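Local coordinates for putative Killer protein (Pseudomonas putida, PDB 6F8S), which is probably the RelE-like, HigB-type toxin of a type II toxin-antitoxin system, in which a partner antitoxin protein would hold it in check, at residues E36-M41 / I72-Q77; A40-A45 / L80-T85. All coordinates share one frame; numbering follows the deposited sequence.

Interaction 1 (E36-M41 / I72-Q77)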
ATOM      1  N   GLU B  36     -16.325  -1.663 -10.203  1.00 57.44           N
ATOM      2  CA  GLU B  36     -14.880  -1.618 -10.243  1.00 58.81           C
ATOM      3  C   GLU B  36     -14.337  -0.824  -9.094  1.00 55.38           C
ATOM      4  O   GLU B  36     -13.293  -1.129  -8.559  1.00 51.13           O
ATOM      5  CB  GLU B  36     -14.420  -1.006 -11.546  1.00 59.76           C
ATOM      6  CG  GLU B  36     -14.672  -1.945 -12.702  1.00 67.70           C
ATOM      7  CD  GLU B  36     -14.316  -1.341 -14.030  1.00 76.98           C
ATOM      8  OE1 GLU B  36     -14.650  -0.142 -14.234  1.00 69.50           O
ATOM      9  OE2 GLU B  36     -13.712  -2.059 -14.850  1.00 79.31           O
ATOM     10  N   ARG B  37     -15.079   0.215  -8.754  1.00 51.28           N
ATOM     11  CA  ARG B  37     -14.719   1.111  -7.703  1.00 50.03           C
ATOM     12  C   ARG B  37     -14.920   0.458  -6.333  1.00 55.35           C
ATOM     13  O   ARG B  37     -14.091   0.625  -5.417  1.00 50.91           O
ATOM     14  CB  ARG B  37     -15.541   2.382  -7.830  1.00 53.87           C
ATOM     15  CG  ARG B  37     -15.143   3.455  -6.856  1.00 53.08           C
ATOM     16  CD  ARG B  37     -15.668   4.823  -7.287  1.00 56.29           C
ATOM     17  NE  ARG B  37     -17.126   4.850  -7.293  1.00 63.58           N
ATOM     18  CZ  ARG B  37     -17.866   5.158  -8.354  1.00 62.66           C
ATOM     19  NH1 ARG B  37     -17.277   5.478  -9.495  1.00 60.08           N
ATOM     20  NH2 ARG B  37     -19.192   5.158  -8.271  1.00 62.23           N
ATOM     21  N   LYS B  38     -16.023  -0.278  -6.190  1.00 58.41           N
ATOM     22  CA  LYS B  38     -16.312  -0.996  -4.947  1.00 56.19           C
ATOM     23  C   LYS B  38     -15.253  -2.065  -4.708  1.00 54.60           C
ATOM     24  O   LYS B  38     -14.725  -2.191  -3.580  1.00 51.50           O
ATOM     25  CB  LYS B  38     -17.714  -1.623  -4.988  1.00 58.13           C
ATOM     26  CG  LYS B  38     -18.825  -0.625  -5.238  1.00 57.11           C
ATOM     27  CD  LYS B  38     -19.148   0.165  -4.001  1.00 55.90           C
ATOM     28  CE  LYS B  38     -19.958   1.404  -4.337  1.00 56.94           C
ATOM     29  NZ  LYS B  38     -20.597   1.991  -3.118  1.00 57.83           N
ATOM     30  N   LEU B  39     -14.931  -2.823  -5.763  1.00 48.55           N
ATOM     31  CA  LEU B  39     -13.831  -3.780  -5.666  1.00 50.59           C
ATOM     32  C   LEU B  39     -12.516  -3.071  -5.286  1.00 49.93           C
ATOM     33  O   LEU B  39     -11.755  -3.581  -4.465  1.00 46.73           O
ATOM     34  CB  LEU B  39     -13.650  -4.553  -6.961  1.00 50.88           C
ATOM     35  CG  LEU B  39     -14.752  -5.531  -7.374  1.00 54.03           C
ATOM     36  CD1 LEU B  39     -14.228  -6.370  -8.522  1.00 51.62           C
ATOM     37  CD2 LEU B  39     -15.188  -6.415  -6.218  1.00 50.72           C
ATOM     38  N   ALA B  40     -12.258  -1.897  -5.860  1.00 48.43           N
ATOM     39  CA  ALA B  40     -11.074  -1.108  -5.498  1.00 45.44           C
ATOM     40  C   ALA B  40     -11.020  -0.811  -3.994  1.00 47.29           C
ATOM     41  O   ALA B  40      -9.998  -0.992  -3.343  1.00 42.61           O
ATOM     42  CB  ALA B  40     -11.051   0.212  -6.282  1.00 45.88           C
ATOM     43  N   MET B  41     -12.137  -0.342  -3.451  1.00 45.40           N
ATOM     44  CA  MET B  41     -12.201   0.024  -2.049  1.00 46.25           C
ATOM     45  C   MET B  41     -12.009  -1.192  -1.161  1.00 51.44           C
ATOM     46  O   MET B  41     -11.241  -1.125  -0.190  1.00 49.57           O
ATOM     47  CB  MET B  41     -13.523   0.718  -1.739  1.00 43.10           C
ATOM     48  CG  MET B  41     -13.660   2.028  -2.464  1.00 48.17           C
ATOM     49  SD  MET B  41     -15.090   2.974  -1.927  1.00 65.41           S
ATOM     50  CE  MET B  41     -16.417   1.893  -2.433  1.00 59.02           C
ATOM     51  N   ILE B  72     -22.038  -3.932   0.890  1.00 59.56           N
ATOM     52  CA  ILE B  72     -22.045  -2.560   0.432  1.00 56.88           C
ATOM     53  C   ILE B  72     -22.890  -2.439  -0.830  1.00 58.82           C
ATOM     54  O   ILE B  72     -22.948  -3.355  -1.655  1.00 61.97           O
ATOM     55  CB  ILE B  72     -20.617  -2.034   0.192  1.00 56.34           C
ATOM     56  CG1 ILE B  72     -19.873  -2.923  -0.784  1.00 52.14           C
ATOM     57  CG2 ILE B  72     -19.822  -1.944   1.525  1.00 55.99           C
ATOM     58  CD1 ILE B  72     -18.539  -2.361  -1.181  1.00 52.38           C
ATOM     59  N   ARG B  73     -23.582  -1.314  -0.953  1.00 63.11           N
ATOM     60  CA  ARG B  73     -24.427  -1.055  -2.102  1.00 63.69           C
ATOM     61  C   ARG B  73     -23.584  -0.886  -3.360  1.00 63.05           C
ATOM     62  O   ARG B  73     -22.621  -0.126  -3.355  1.00 63.71           O
ATOM     63  CB  ARG B  73     -25.269   0.201  -1.848  1.00 68.93           C
ATOM     64  CG  ARG B  73     -26.338   0.515  -2.908  1.00 71.95           C
ATOM     65  CD  ARG B  73     -27.308   1.585  -2.394  1.00 69.59           C
ATOM     66  NE  ARG B  73     -28.412   1.846  -3.313  1.00 67.93           N
ATOM     67  CZ  ARG B  73     -28.332   2.640  -4.379  1.00 71.16           C
ATOM     68  NH1 ARG B  73     -27.189   3.250  -4.674  1.00 68.59           N
ATOM     69  NH2 ARG B  73     -29.390   2.819  -5.164  1.00 72.87           N
ATOM     70  N   VAL B  74     -23.927  -1.611  -4.421  1.00 63.77           N
ATOM     71  CA  VAL B  74     -23.415  -1.316  -5.762  1.00 64.58           C
ATOM     72  C   VAL B  74     -24.461  -0.472  -6.510  1.00 63.19           C
ATOM     73  O   VAL B  74     -24.139   0.567  -7.087  1.00 61.17           O
ATOM     74  CB  VAL B  74     -23.094  -2.603  -6.571  1.00 65.38           C
ATOM     75  CG1 VAL B  74     -22.810  -2.260  -8.033  1.00 63.51           C
ATOM     76  CG2 VAL B  74     -21.910  -3.343  -5.969  1.00 54.75           C
ATOM     77  N   ASN B  75     -25.712  -0.935  -6.500  1.00 57.40           N
ATOM     78  CA  ASN B  75     -26.851  -0.088  -6.844  1.00 58.82           C
ATOM     79  C   ASN B  75     -28.103  -0.571  -6.113  1.00 60.77           C
ATOM     80  O   ASN B  75     -28.000  -1.333  -5.143  1.00 61.32           O
ATOM     81  CB  ASN B  75     -27.078  -0.028  -8.367  1.00 54.88           C
ATOM     82  CG  ASN B  75     -27.364  -1.396  -9.009  1.00 55.90           C
ATOM     83  OD1 ASN B  75     -27.823  -2.351  -8.371  1.00 54.47           O
ATOM     84  ND2 ASN B  75     -27.100  -1.476 -10.301  1.00 60.04           N
ATOM     85  N   ASP B  76     -29.274  -0.132  -6.564  1.00 57.21           N
ATOM     86  CA  ASP B  76     -30.522  -0.504  -5.908  1.00 62.18           C
ATOM     87  C   ASP B  76     -30.774  -2.021  -5.952  1.00 66.00           C
ATOM     88  O   ASP B  76     -31.488  -2.572  -5.111  1.00 65.71           O
ATOM     89  CB  ASP B  76     -31.706   0.245  -6.539  1.00 67.40           C
ATOM     90  CG  ASP B  76     -32.008  -0.216  -7.965  1.00 74.93           C
ATOM     91  OD1 ASP B  76     -31.077  -0.682  -8.664  1.00 79.10           O
ATOM     92  OD2 ASP B  76     -33.181  -0.117  -8.400  1.00 81.25           O
ATOM     93  N   GLN B  77     -30.172  -2.696  -6.927  1.00 62.25           N
ATOM     94  CA  GLN B  77     -30.394  -4.128  -7.111  1.00 63.25           C
ATOM     95  C   GLN B  77     -29.273  -4.970  -6.471  1.00 57.15           C
ATOM     96  O   GLN B  77     -29.547  -5.932  -5.761  1.00 57.11           O
ATOM     97  CB  GLN B  77     -30.536  -4.465  -8.615  1.00 57.91           C
ATOM     98  CG  GLN B  77     -30.877  -5.931  -8.866  1.00 58.78           C
ATOM     99  CD  GLN B  77     -30.859  -6.341 -10.339  1.00 60.90           C
ATOM    100  OE1 GLN B  77     -30.592  -5.524 -11.225  1.00 62.39           O
ATOM    101  NE2 GLN B  77     -31.150  -7.618 -10.603  1.00 57.55           N
TER
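Helix 31-44 packs against the end of strand 69-73, an outer strand of the antiparallel sheet within this chain, and K38 reaches I72, R73 and V74. K38 leaves the helix with CG beside its own backbone N and turns about its CB-CG bond (chi2 -77°), which carries the rest of the chain alongside the strand and brings the ammonium to the carbonyl of R73. The hydrogen bond from K38 NZ to R73 O measures 2.9 Å and is nearly linear at the acceptor, with a C=O...N angle of 171°. The methylenes that lead to the ammonium serve as apolar surface. K38 CD lies 3.8 Å from I72 CD1, and CB of the same lysine meets that methyl at 4.0 Å; K38 CG touches V74 CG2 at 4.2 Å. I72 CG1 sits between its backbone N and carbonyl carbon (chi1 56°), and the extended chi2 puts CD1 against the K38 methylenes. The ammonium of the buried K38 has further partners, a hydrogen bond to N57 OD1 and a salt bridge to an acidic side chain on the chain of another protein, which probably favour its charged form. An Asx turn, N75 OD1 with Q77 N, follows the strand before 79-85. Helix-on-sheet packing of this kind belongs to the compact alpha/beta fold of RelE-like toxins.

Interaction 2 (A40-A45 / L80-T85)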
ATOM      1  N   ALA B  40     -12.258  -1.897  -5.860  1.00 48.43           N
ATOM      2  CA  ALA B  40     -11.074  -1.108  -5.498  1.00 45.44           C
ATOM      3  C   ALA B  40     -11.020  -0.811  -3.994  1.00 47.29           C
ATOM      4  O   ALA B  40      -9.998  -0.992  -3.343  1.00 42.61           O
ATOM      5  CB  ALA B  40     -11.051   0.212  -6.282  1.00 45.88           C
ATOM      6  N   MET B  41     -12.137  -0.342  -3.451  1.00 45.40           N
ATOM      7  CA  MET B  41     -12.201   0.024  -2.049  1.00 46.25           C
ATOM      8  C   MET B  41     -12.009  -1.192  -1.161  1.00 51.44           C
ATOM      9  O   MET B  41     -11.241  -1.125  -0.190  1.00 49.57           O
ATOM     10  CB  MET B  41     -13.523   0.718  -1.739  1.00 43.10           C
ATOM     11  CG  MET B  41     -13.660   2.028  -2.464  1.00 48.17           C
ATOM     12  SD  MET B  41     -15.090   2.974  -1.927  1.00 65.41           S
ATOM     13  CE  MET B  41     -16.417   1.893  -2.433  1.00 59.02           C
ATOM     14  N   LEU B  42     -12.687  -2.292  -1.504  1.00 49.41           N
ATOM     15  CA  LEU B  42     -12.556  -3.552  -0.768  1.00 49.63           C
ATOM     16  C   LEU B  42     -11.104  -3.990  -0.669  1.00 48.78           C
ATOM     17  O   LEU B  42     -10.634  -4.352   0.406  1.00 51.62           O
ATOM     18  CB  LEU B  42     -13.359  -4.674  -1.428  1.00 50.52           C
ATOM     19  CG  LEU B  42     -14.843  -4.836  -1.130  1.00 50.75           C
ATOM     20  CD1 LEU B  42     -15.329  -6.007  -1.915  1.00 59.92           C
ATOM     21  CD2 LEU B  42     -15.065  -5.063   0.341  1.00 56.97           C
ATOM     22  N   ASP B  43     -10.396  -3.962  -1.793  1.00 49.80           N
ATOM     23  CA  ASP B  43      -8.992  -4.329  -1.789  1.00 52.66           C
ATOM     24  C   ASP B  43      -8.138  -3.332  -0.993  1.00 56.67           C
ATOM     25  O   ASP B  43      -7.154  -3.723  -0.375  1.00 51.52           O
ATOM     26  CB  ASP B  43      -8.470  -4.456  -3.218  1.00 54.60           C
ATOM     27  CG  ASP B  43      -8.845  -5.791  -3.854  1.00 61.84           C
ATOM     28  N   ALA B  44      -8.523  -2.058  -0.978  1.00 48.00           N
ATOM     29  CA  ALA B  44      -7.709  -1.053  -0.317  1.00 44.08           C
ATOM     30  C   ALA B  44      -7.981  -0.973   1.195  1.00 47.14           C
ATOM     31  O   ALA B  44      -7.182  -0.422   1.928  1.00 45.41           O
ATOM     32  CB  ALA B  44      -7.944   0.293  -0.948  1.00 39.43           C
ATOM     33  N   ALA B  45      -9.108  -1.513   1.650  1.00 52.59           N
ATOM     34  CA  ALA B  45      -9.536  -1.350   3.036  1.00 50.38           C
ATOM     35  C   ALA B  45      -8.581  -2.007   4.024  1.00 56.88           C
ATOM     36  O   ALA B  45      -8.109  -3.129   3.827  1.00 56.76           O
ATOM     37  CB  ALA B  45     -10.937  -1.900   3.227  1.00 50.85           C
ATOM     38  N   LEU B  80     -22.448  -6.146  -2.836  1.00 67.38           N
ATOM     39  CA  LEU B  80     -21.318  -7.015  -2.519  1.00 64.49           C
ATOM     40  C   LEU B  80     -21.373  -7.471  -1.066  1.00 60.89           C
ATOM     41  O   LEU B  80     -21.284  -6.654  -0.179  1.00 65.27           O
ATOM     42  CB  LEU B  80     -20.000  -6.294  -2.794  1.00 61.30           C
ATOM     43  CG  LEU B  80     -19.692  -6.165  -4.283  1.00 63.71           C
ATOM     44  CD1 LEU B  80     -18.735  -5.025  -4.543  1.00 59.61           C
ATOM     45  CD2 LEU B  80     -19.129  -7.485  -4.818  1.00 65.18           C
ATOM     46  N   CYS B  81     -21.549  -8.771  -0.843  1.00 64.55           N
ATOM     47  CA  CYS B  81     -21.440  -9.384   0.489  1.00 68.63           C
ATOM     48  C   CYS B  81     -20.001  -9.823   0.726  1.00 65.83           C
ATOM     49  O   CYS B  81     -19.296 -10.180  -0.217  1.00 63.77           O
ATOM     50  CB  CYS B  81     -22.382 -10.597   0.638  1.00 71.17           C
ATOM     51  SG  CYS B  81     -23.924 -10.315   1.570  1.00 85.71           S
ATOM     52  N   PHE B  82     -19.573  -9.803   1.987  1.00 65.15           N
ATOM     53  CA  PHE B  82     -18.221 -10.237   2.357  1.00 62.89           C
ATOM     54  C   PHE B  82     -18.082 -10.433   3.863  1.00 67.82           C
ATOM     55  O   PHE B  82     -18.903  -9.945   4.658  1.00 66.21           O
ATOM     56  CB  PHE B  82     -17.169  -9.220   1.896  1.00 61.45           C
ATOM     57  CG  PHE B  82     -17.288  -7.881   2.589  1.00 57.91           C
ATOM     58  CD1 PHE B  82     -18.097  -6.884   2.069  1.00 56.89           C
ATOM     59  CD2 PHE B  82     -16.615  -7.633   3.770  1.00 59.54           C
ATOM     60  CE1 PHE B  82     -18.221  -5.653   2.720  1.00 60.15           C
ATOM     61  CE2 PHE B  82     -16.738  -6.413   4.418  1.00 59.91           C
ATOM     62  CZ  PHE B  82     -17.545  -5.424   3.888  1.00 57.45           C
ATOM     63  N   THR B  83     -17.014 -11.121   4.248  1.00 64.80           N
ATOM     64  CA  THR B  83     -16.653 -11.202   5.651  1.00 67.46           C
ATOM     65  C   THR B  83     -15.380 -10.399   5.941  1.00 67.18           C
ATOM     66  O   THR B  83     -14.380 -10.488   5.221  1.00 64.19           O
ATOM     67  CB  THR B  83     -16.448 -12.651   6.105  1.00 69.57           C
ATOM     68  OG1 THR B  83     -17.470 -13.479   5.534  1.00 73.27           O
ATOM     69  CG2 THR B  83     -16.475 -12.734   7.646  1.00 69.27           C
ATOM     70  N   TRP B  84     -15.430  -9.614   7.005  1.00 68.50           N
ATOM     71  CA  TRP B  84     -14.265  -8.867   7.413  1.00 67.82           C
ATOM     72  C   TRP B  84     -13.330  -9.708   8.287  1.00 67.46           C
ATOM     73  O   TRP B  84     -13.767 -10.320   9.258  1.00 70.03           O
ATOM     74  CB  TRP B  84     -14.673  -7.600   8.159  1.00 63.87           C
ATOM     75  CG  TRP B  84     -13.476  -6.812   8.452  1.00 65.56           C
ATOM     76  CD1 TRP B  84     -12.829  -6.719   9.644  1.00 66.50           C
ATOM     77  CD2 TRP B  84     -12.700  -6.059   7.511  1.00 65.28           C
ATOM     78  NE1 TRP B  84     -11.721  -5.924   9.519  1.00 64.19           N
ATOM     79  CE2 TRP B  84     -11.615  -5.505   8.220  1.00 61.67           C
ATOM     80  CE3 TRP B  84     -12.835  -5.782   6.143  1.00 59.77           C
ATOM     81  CZ2 TRP B  84     -10.659  -4.682   7.609  1.00 58.39           C
ATOM     82  CZ3 TRP B  84     -11.889  -4.972   5.536  1.00 58.67           C
ATOM     83  CH2 TRP B  84     -10.812  -4.428   6.269  1.00 59.40           C
ATOM     84  N   THR B  85     -12.052  -9.755   7.921  1.00 82.98           N
ATOM     85  CA  THR B  85     -11.035 -10.339   8.783  1.00 80.20           C
ATOM     86  C   THR B  85      -9.970  -9.295   9.069  1.00 83.53           C
ATOM     87  O   THR B  85     -10.002  -8.192   8.513  1.00 82.38           O
ATOM     88  CB  THR B  85     -10.360 -11.594   8.169  1.00 83.14           C
ATOM     89  OG1 THR B  85      -9.250 -11.984   8.985  1.00 93.81           O
ATOM     90  CG2 THR B  85      -9.803 -11.314   6.827  1.00 80.42           C
TER
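This is a buried apolar contact between the C-terminal end of helix 31-44 and the central strand 79-85, part of the hydrophobic core between helix and antiparallel sheet in a RelE-like fold. No hydrogen bond joins the two segments; L42 and A45 on the helical side meet L80, F82 and W84 on the strand. L42 buries the largest area here and divides its two methyls. CD1 faces L80, with L42 CD1 and L80 CD1 4.4 Å apart, a loose touch, whereas CD2 lies over one face of the F82 ring. That CH-pi contact puts L42 CD2 4.1 Å from the centroid of the F82 ring and 16° off the ring normal, displaced toward the rim, where F82 CD1 is its nearest atom at 3.9 Å. The ring is presented by a chi1 of 65°, which sets F82 CG between the backbone N and carbonyl carbon and places the phenyl against L42 CD2. L51 of helix 49-52 also packs on both L42 and F82, and P89 of strand 88-95 touches both L42 and W84. Farther along, A45 is the first residue to depart from helical geometry. Its methyl points at the sheet and meets the six-membered part of the W84 indole; with CG anti to the backbone N, a chi1 of -175° brings the benzo edge to A45. A45 CB is 4.0 Å from W84 CH2, and A45 O approaches the same CH2 at the ring edge, close to the indole plane, at 3.9 Å.

Both contacts start from helix 31-44, their helical segments overlap at A40 and M41, and they lie about 10 Å apart between centres. Interaction 1 takes the middle of the helix to strand 69-73, outermost within this chain, and the turn after it; interaction 2 takes the last turn to strand 79-85, the next strand in the chain and its neighbour in the three-stranded sheet. They meet at L80: its O lies 3.0 Å from I72 N, a probable backbone hydrogen bond between the strands, and its CD1 packs against K38 CB at 3.6 Å. One helix thus covers two adjacent strands, while K38 and other residues of the helix also contact the chain of another protein, probably an antitoxin.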